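Local structure of acyl-CoA hydrolase (1VPM) at residues 24-28 with 49-53; 85-91 with 103-109. The protein binds coenzyme A and probably hydrolyses the thioester bond of long-chain fatty acyl-CoAs. One frame throughout, in Å; residues are numbered along the deposited sequence. Where two conformers were deposited one is given.

Contact 1: 24-28 with 49-53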
loop_
_atom_site.group_PDB
_atom_site.type_symbol
_atom_site.label_atom_id
_atom_site.label_comp_id
_atom_site.label_asym_id
_atom_site.label_seq_id
_atom_site.Cartn_x
_atom_site.Cartn_y
_atom_site.Cartn_z
ATOM N N THR A 24 19.591 -3.543 14.672
ATOM C CA THR A 24 18.949 -2.852 13.607
ATOM C C THR A 24 17.985 -1.825 14.158
ATOM O O THR A 24 17.327 -2.027 15.145
ATOM C CB THR A 24 18.172 -3.799 12.677
ATOM O OG1 THR A 24 19.027 -4.896 12.309
ATOM C CG2 THR A 24 17.586 -3.120 11.430
ATOM N N ILE A 25 17.994 -0.685 13.501
ATOM C CA ILE A 25 17.089 0.432 13.822
ATOM C C ILE A 25 16.173 0.775 12.659
ATOM O O ILE A 25 16.567 0.803 11.455
ATOM C CB ILE A 25 17.878 1.661 14.268
ATOM C CG1 ILE A 25 18.489 1.380 15.666
ATOM C CG2 ILE A 25 16.950 2.944 14.266
ATOM C CD1 ILE A 25 19.620 2.239 15.937
ATOM N N GLN A 26 14.914 1.052 12.989
ATOM C CA GLN A 26 13.959 1.566 11.999
ATOM C C GLN A 26 13.234 2.770 12.586
ATOM O O GLN A 26 13.047 2.875 13.796
ATOM C CB GLN A 26 12.969 0.461 11.614
ATOM C CG GLN A 26 11.847 0.825 10.707
ATOM C CD GLN A 26 12.222 1.292 9.278
ATOM O OE1 GLN A 26 13.149 2.078 9.056
ATOM N NE2 GLN A 26 11.397 0.877 8.303
ATOM N N THR A 27 12.849 3.707 11.706
ATOM C CA THR A 27 11.991 4.818 12.101
ATOM C C THR A 27 10.862 4.908 11.090
ATOM O O THR A 27 11.110 4.785 9.902
ATOM C CB THR A 27 12.750 6.154 12.030
ATOM O OG1 THR A 27 14.006 6.018 12.713
ATOM C CG2 THR A 27 11.938 7.301 12.674
ATOM N N ARG A 28 9.639 5.135 11.561
ATOM C CA ARG A 28 8.469 5.189 10.662
ATOM C C ARG A 28 7.602 6.365 11.073
ATOM O O ARG A 28 7.359 6.588 12.245
ATOM C CB ARG A 28 7.614 3.916 10.868
ATOM C CG ARG A 28 8.290 2.579 10.691
ATOM C CD ARG A 28 8.964 2.502 9.366
ATOM N NE ARG A 28 7.991 2.302 8.314
ATOM C CZ ARG A 28 7.786 1.142 7.694
ATOM N NH1 ARG A 28 8.507 0.046 7.992
ATOM N NH2 ARG A 28 6.850 1.082 6.762
ATOM N N TYR A 49 5.485 -3.774 12.330
ATOM C CA TYR A 49 6.824 -3.141 12.362
ATOM C C TYR A 49 7.798 -3.866 13.261
ATOM O O TYR A 49 8.992 -4.009 12.913
ATOM C CB TYR A 49 6.745 -1.698 12.795
ATOM C CG TYR A 49 5.974 -0.780 11.903
ATOM C CD1 TYR A 49 5.894 -0.985 10.541
ATOM C CD2 TYR A 49 5.412 0.384 12.450
ATOM C CE1 TYR A 49 5.212 -0.079 9.739
ATOM C CE2 TYR A 49 4.786 1.296 11.656
ATOM C CZ TYR A 49 4.655 1.038 10.321
ATOM O OH TYR A 49 4.013 1.945 9.528
ATOM N N ILE A 50 7.323 -4.409 14.388
ATOM C CA ILE A 50 8.135 -5.205 15.296
ATOM C C ILE A 50 8.670 -6.476 14.591
ATOM O O ILE A 50 9.855 -6.784 14.664
ATOM C CB ILE A 50 7.320 -5.591 16.551
ATOM C CG1 ILE A 50 7.159 -4.414 17.508
ATOM C CG2 ILE A 50 7.944 -6.771 17.333
ATOM C CD1 ILE A 50 6.129 -4.624 18.525
ATOM N N ASP A 51 7.806 -7.185 13.879
ATOM C CA ASP A 51 8.253 -8.386 13.152
ATOM C C ASP A 51 9.197 -8.006 12.022
ATOM O O ASP A 51 10.155 -8.729 11.774
ATOM C CB ASP A 51 7.078 -9.130 12.568
ATOM C CG ASP A 51 7.480 -10.467 11.996
ATOM O OD1 ASP A 51 7.741 -11.355 12.868
ATOM O OD2 ASP A 51 7.514 -10.629 10.740
ATOM N N GLU A 52 8.971 -6.890 11.343
ATOM C CA GLU A 52 9.831 -6.453 10.238
ATOM C C GLU A 52 11.234 -6.264 10.743
ATOM O O GLU A 52 12.212 -6.725 10.114
ATOM C CB GLU A 52 9.289 -5.138 9.636
ATOM C CG GLU A 52 9.953 -4.690 8.389
ATOM C CD GLU A 52 9.405 -3.363 7.856
ATOM O OE1 GLU A 52 8.174 -3.109 7.976
ATOM O OE2 GLU A 52 10.238 -2.600 7.345
ATOM N N ILE A 53 11.363 -5.571 11.869
ATOM C CA ILE A 53 12.705 -5.269 12.387
ATOM C C ILE A 53 13.307 -6.569 12.934
ATOM O O ILE A 53 14.499 -6.804 12.831
ATOM C CB ILE A 53 12.736 -4.100 13.366
ATOM C CG1 ILE A 53 14.175 -3.596 13.571
ATOM C CG2 ILE A 53 12.126 -4.374 14.612
ATOM C CD1 ILE A 53 14.275 -2.286 14.238
#
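Arg28 lays its side chain over one face of the Tyr49 ring, the aliphatic part first and the guanidinium after it. CG sits almost on the ring normal, 3.9 Å from the centroid of the Tyr49 ring, a CH-pi contact. Two bends beyond CG (chi2 -54°, chi3 -76°) fold the chain back, so that the guanidinium also lies against the tyrosine: CE1 of Tyr49 is 3.5 Å from Arg28 CZ, over the centre of the flat group, with the two planes 36° apart. The guanidinium edge faces Glu52. In one of the two conformers of Glu52, OE1 takes a bent hydrogen bond of 3.2 Å from Arg28 NH1, part of a salt bridge, on the syn side but somewhat out of the carboxylate plane; the carboxylate is carried out to it by an extended chain. At the other end of the contact Ile53 turns CG1 anti to its backbone N and reaches the strand, its CD1 lying 3.2 Å from Thr24 O and touching the backbone N of Gln26. Ile53 CG1 slides past the methyl CG2 of Thr24, whose hydroxyl is engaged by Ser22 O. On its outer edge the strand meets Gln26 and Thr27 of a second subunit. A long central helix wrapped by an antiparallel sheet, here running roughly antiparallel to the strand outermost within this chain, is the hallmark of the hotdog fold of acyl-CoA thioesterases.

Contact 2: 85-91 with 103-109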
loop_
_atom_site.group_PDB
_atom_site.type_symbol
_atom_site.label_atom_id
_atom_site.label_comp_id
_atom_site.label_asym_id
_atom_site.label_seq_id
_atom_site.Cartn_x
_atom_site.Cartn_y
_atom_site.Cartn_z
ATOM N N ALA A 85 6.583 9.919 15.228
ATOM C CA ALA A 85 7.424 8.932 14.588
ATOM C C ALA A 85 7.558 7.792 15.578
ATOM O O ALA A 85 7.664 7.992 16.816
ATOM C CB ALA A 85 8.754 9.466 14.295
ATOM N N LEU A 86 7.598 6.598 15.034
ATOM C CA LEU A 86 7.898 5.420 15.797
ATOM C C LEU A 86 9.315 5.009 15.540
ATOM O O LEU A 86 9.717 4.893 14.394
ATOM C CB LEU A 86 7.010 4.261 15.394
ATOM C CG LEU A 86 5.583 4.106 15.846
ATOM C CD1 LEU A 86 5.074 2.746 15.277
ATOM C CD2 LEU A 86 5.495 4.063 17.366
ATOM N N GLU A 87 10.041 4.722 16.612
ATOM C CA GLU A 87 11.435 4.314 16.583
ATOM C C GLU A 87 11.502 2.863 17.121
ATOM O O GLU A 87 11.094 2.636 18.222
ATOM C CB GLU A 87 12.244 5.203 17.507
ATOM C CG GLU A 87 12.037 6.714 17.263
ATOM C CD GLU A 87 12.733 7.616 18.335
ATOM O OE1 GLU A 87 13.115 7.096 19.442
ATOM O OE2 GLU A 87 12.884 8.834 18.035
ATOM N N LEU A 88 12.100 1.988 16.348
ATOM C CA LEU A 88 12.242 0.612 16.730
ATOM C C LEU A 88 13.718 0.216 16.735
ATOM O O LEU A 88 14.485 0.682 15.844
ATOM C CB LEU A 88 11.479 -0.295 15.752
ATOM C CG LEU A 88 9.939 -0.137 15.639
ATOM C CD1 LEU A 88 9.614 0.699 14.395
ATOM C CD2 LEU A 88 9.294 -1.478 15.549
ATOM N N GLU A 89 14.055 -0.669 17.680
ATOM C CA GLU A 89 15.407 -1.225 17.748
ATOM C C GLU A 89 15.329 -2.683 18.113
ATOM O O GLU A 89 14.635 -3.025 19.048
ATOM C CB GLU A 89 16.242 -0.471 18.789
ATOM C CG GLU A 89 17.682 -0.968 18.889
ATOM C CD GLU A 89 18.473 -0.321 20.008
ATOM O OE1 GLU A 89 17.935 0.434 20.841
ATOM O OE2 GLU A 89 19.683 -0.556 20.046
ATOM N N GLY A 90 16.048 -3.504 17.387
ATOM C CA GLY A 90 16.053 -4.926 17.595
ATOM C C GLY A 90 17.482 -5.455 17.671
ATOM O O GLY A 90 18.386 -4.891 17.018
ATOM N N PHE A 91 17.659 -6.489 18.460
ATOM C CA PHE A 91 18.890 -7.282 18.431
ATOM C C PHE A 91 18.689 -8.679 18.950
ATOM O O PHE A 91 17.783 -8.949 19.734
ATOM C CB PHE A 91 20.018 -6.566 19.176
ATOM C CG PHE A 91 19.657 -6.068 20.527
ATOM C CD1 PHE A 91 19.157 -4.783 20.705
ATOM C CD2 PHE A 91 19.910 -6.838 21.640
ATOM C CE1 PHE A 91 18.891 -4.308 21.970
ATOM C CE2 PHE A 91 19.650 -6.359 22.906
ATOM C CZ PHE A 91 19.156 -5.080 23.061
ATOM N N TYR A 103 15.045 -9.403 20.769
ATOM C CA TYR A 103 14.420 -8.349 21.588
ATOM C C TYR A 103 14.182 -7.126 20.720
ATOM O O TYR A 103 15.065 -6.684 19.968
ATOM C CB TYR A 103 15.338 -8.022 22.786
ATOM C CG TYR A 103 14.980 -6.731 23.500
ATOM C CD1 TYR A 103 13.957 -6.687 24.431
ATOM C CD2 TYR A 103 15.657 -5.534 23.202
ATOM C CE1 TYR A 103 13.634 -5.479 25.090
ATOM C CE2 TYR A 103 15.364 -4.354 23.862
ATOM C CZ TYR A 103 14.342 -4.304 24.757
ATOM O OH TYR A 103 14.101 -3.103 25.367
ATOM N N VAL A 104 12.985 -6.562 20.835
ATOM C CA VAL A 104 12.618 -5.347 20.160
ATOM C C VAL A 104 12.051 -4.347 21.165
ATOM O O VAL A 104 11.165 -4.664 21.895
ATOM C CB VAL A 104 11.605 -5.604 19.025
ATOM C CG1 VAL A 104 11.253 -4.318 18.317
ATOM C CG2 VAL A 104 12.162 -6.580 17.982
ATOM N N ARG A 105 12.504 -3.089 21.060
ATOM C CA ARG A 105 11.931 -1.960 21.818
ATOM C C ARG A 105 11.382 -0.949 20.836
ATOM O O ARG A 105 11.987 -0.650 19.775
ATOM C CB ARG A 105 12.916 -1.331 22.780
ATOM C CG ARG A 105 14.319 -1.065 22.298
ATOM C CD ARG A 105 15.093 -0.257 23.379
ATOM N NE ARG A 105 16.534 -0.392 23.202
ATOM C CZ ARG A 105 17.347 -0.930 24.116
ATOM N NH1 ARG A 105 16.893 -1.436 25.256
ATOM N NH2 ARG A 105 18.638 -1.010 23.862
ATOM N N VAL A 106 10.240 -0.386 21.204
ATOM C CA VAL A 106 9.548 0.603 20.378
ATOM C C VAL A 106 9.272 1.862 21.237
ATOM O O VAL A 106 8.769 1.785 22.360
ATOM C CB VAL A 106 8.215 0.048 19.849
ATOM C CG1 VAL A 106 7.544 1.090 18.985
ATOM C CG2 VAL A 106 8.390 -1.295 19.124
ATOM N N HIS A 107 9.641 3.024 20.702
ATOM C CA HIS A 107 9.357 4.348 21.312
ATOM C C HIS A 107 8.600 5.184 20.303
ATOM O O HIS A 107 8.723 4.971 19.087
ATOM C CB HIS A 107 10.643 5.123 21.650
ATOM C CG HIS A 107 11.386 4.559 22.817
ATOM N ND1 HIS A 107 12.185 3.437 22.716
ATOM C CD2 HIS A 107 11.443 4.966 24.104
ATOM C CE1 HIS A 107 12.703 3.181 23.911
ATOM N NE2 HIS A 107 12.275 4.099 24.769
ATOM N N SER A 108 7.785 6.099 20.821
ATOM C CA SER A 108 7.214 7.167 19.993
ATOM C C SER A 108 8.022 8.422 20.201
ATOM O O SER A 108 8.471 8.696 21.313
ATOM C CB SER A 108 5.752 7.431 20.337
ATOM O OG SER A 108 5.631 7.702 21.728
ATOM N N ASN A 109 8.198 9.169 19.141
ATOM C CA ASN A 109 8.774 10.480 19.199
ATOM C C ASN A 109 7.694 11.505 18.825
ATOM O O ASN A 109 7.204 11.523 17.714
ATOM C CB ASN A 109 9.965 10.566 18.276
ATOM C CG ASN A 109 10.923 11.616 18.702
ATOM O OD1 ASN A 109 10.518 12.687 19.189
ATOM N ND2 ASN A 109 12.209 11.327 18.556
HETATM O O HOH W 1 13.187 2.052 20.432
HETATM O O HOH W 2 21.136 -0.035 22.187
#
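Leu88 and Val106 stand side by side on one face of an antiparallel beta hairpin, the 85-91 and 103-109 strands of the hotdog sheet. They form a non-hydrogen-bonded pair, and CD2 of Leu88 rests 3.7 Å from CG2 of Val106. The other methyl of the valine, CG1, meets Leu86 CD2, so Val106 is a bump held between two leucines. Gly90 pairs with Val104; with no side chain on the glycine, the valine's CG2 comes to 4.2 Å from Gly90 CA. This apolar surface is turned to helix 43-62, where Tyr49 and Ile53 pack on Leu88, and Ile50 on Val106. Ala85, Glu87, Glu89 and Phe91 each exchange two backbone hydrogen bonds with Asn109, His107, Arg105 and Tyr103.

The opposite face carries the longer, mostly polar side chains. Phe91 and Tyr103 lie alongside each other at a hydrogen-bonded pair, CZ of the phenylalanine 3.5 Å from CD2 of the tyrosine, their planes inclined at 55°. Next to them Arg105 runs out beside Glu89, and its NH2 reaches the edge of the Phe91 ring. The guanidinium is gripped from several directions: NE gives a nearly straight hydrogen bond (171°), part of a salt bridge, to Glu89 OE1, met from above the carboxylate plane; NH1 has a salt bridge to Glu147, and a water joins NH2 to Glu89 OE2, which also pairs with Arg23. Another water sits between Glu87 O and the ring of His107, donating to that carbonyl. At the far end Ala85 sets its CB 4.3 Å from CB of Asn109. The asparagine amide leans over to Glu87, whose OE1 is engaged by Arg116; ND2 of Asn109 bonds Glu87 OE2 at 2.6 Å, the carboxylate and amide planes turned 74° from each other.

In the fold
Strand 85-95 is the shared element: it is hydrogen-bonded to strand 24-29 on one side and to strand 99-109 on the other, with Arg28 O bonded to Leu86 N and Gln26 O to Leu88 N. Contact 2 is therefore a strand pairing within the sheet, buried and ruled by regular backbone bonds. Contact 1, only partly buried, has helix side chains meeting both side chains and backbone of the strand, with no backbone hydrogen bond between the two. Ile53 CD1 also packs on Leu88 O, so the helix covers both strands. In contact 2 the charges line the face turned away from the helix; in contact 1 a single arginine-glutamate pair lies at one end. Both also touch the second subunit.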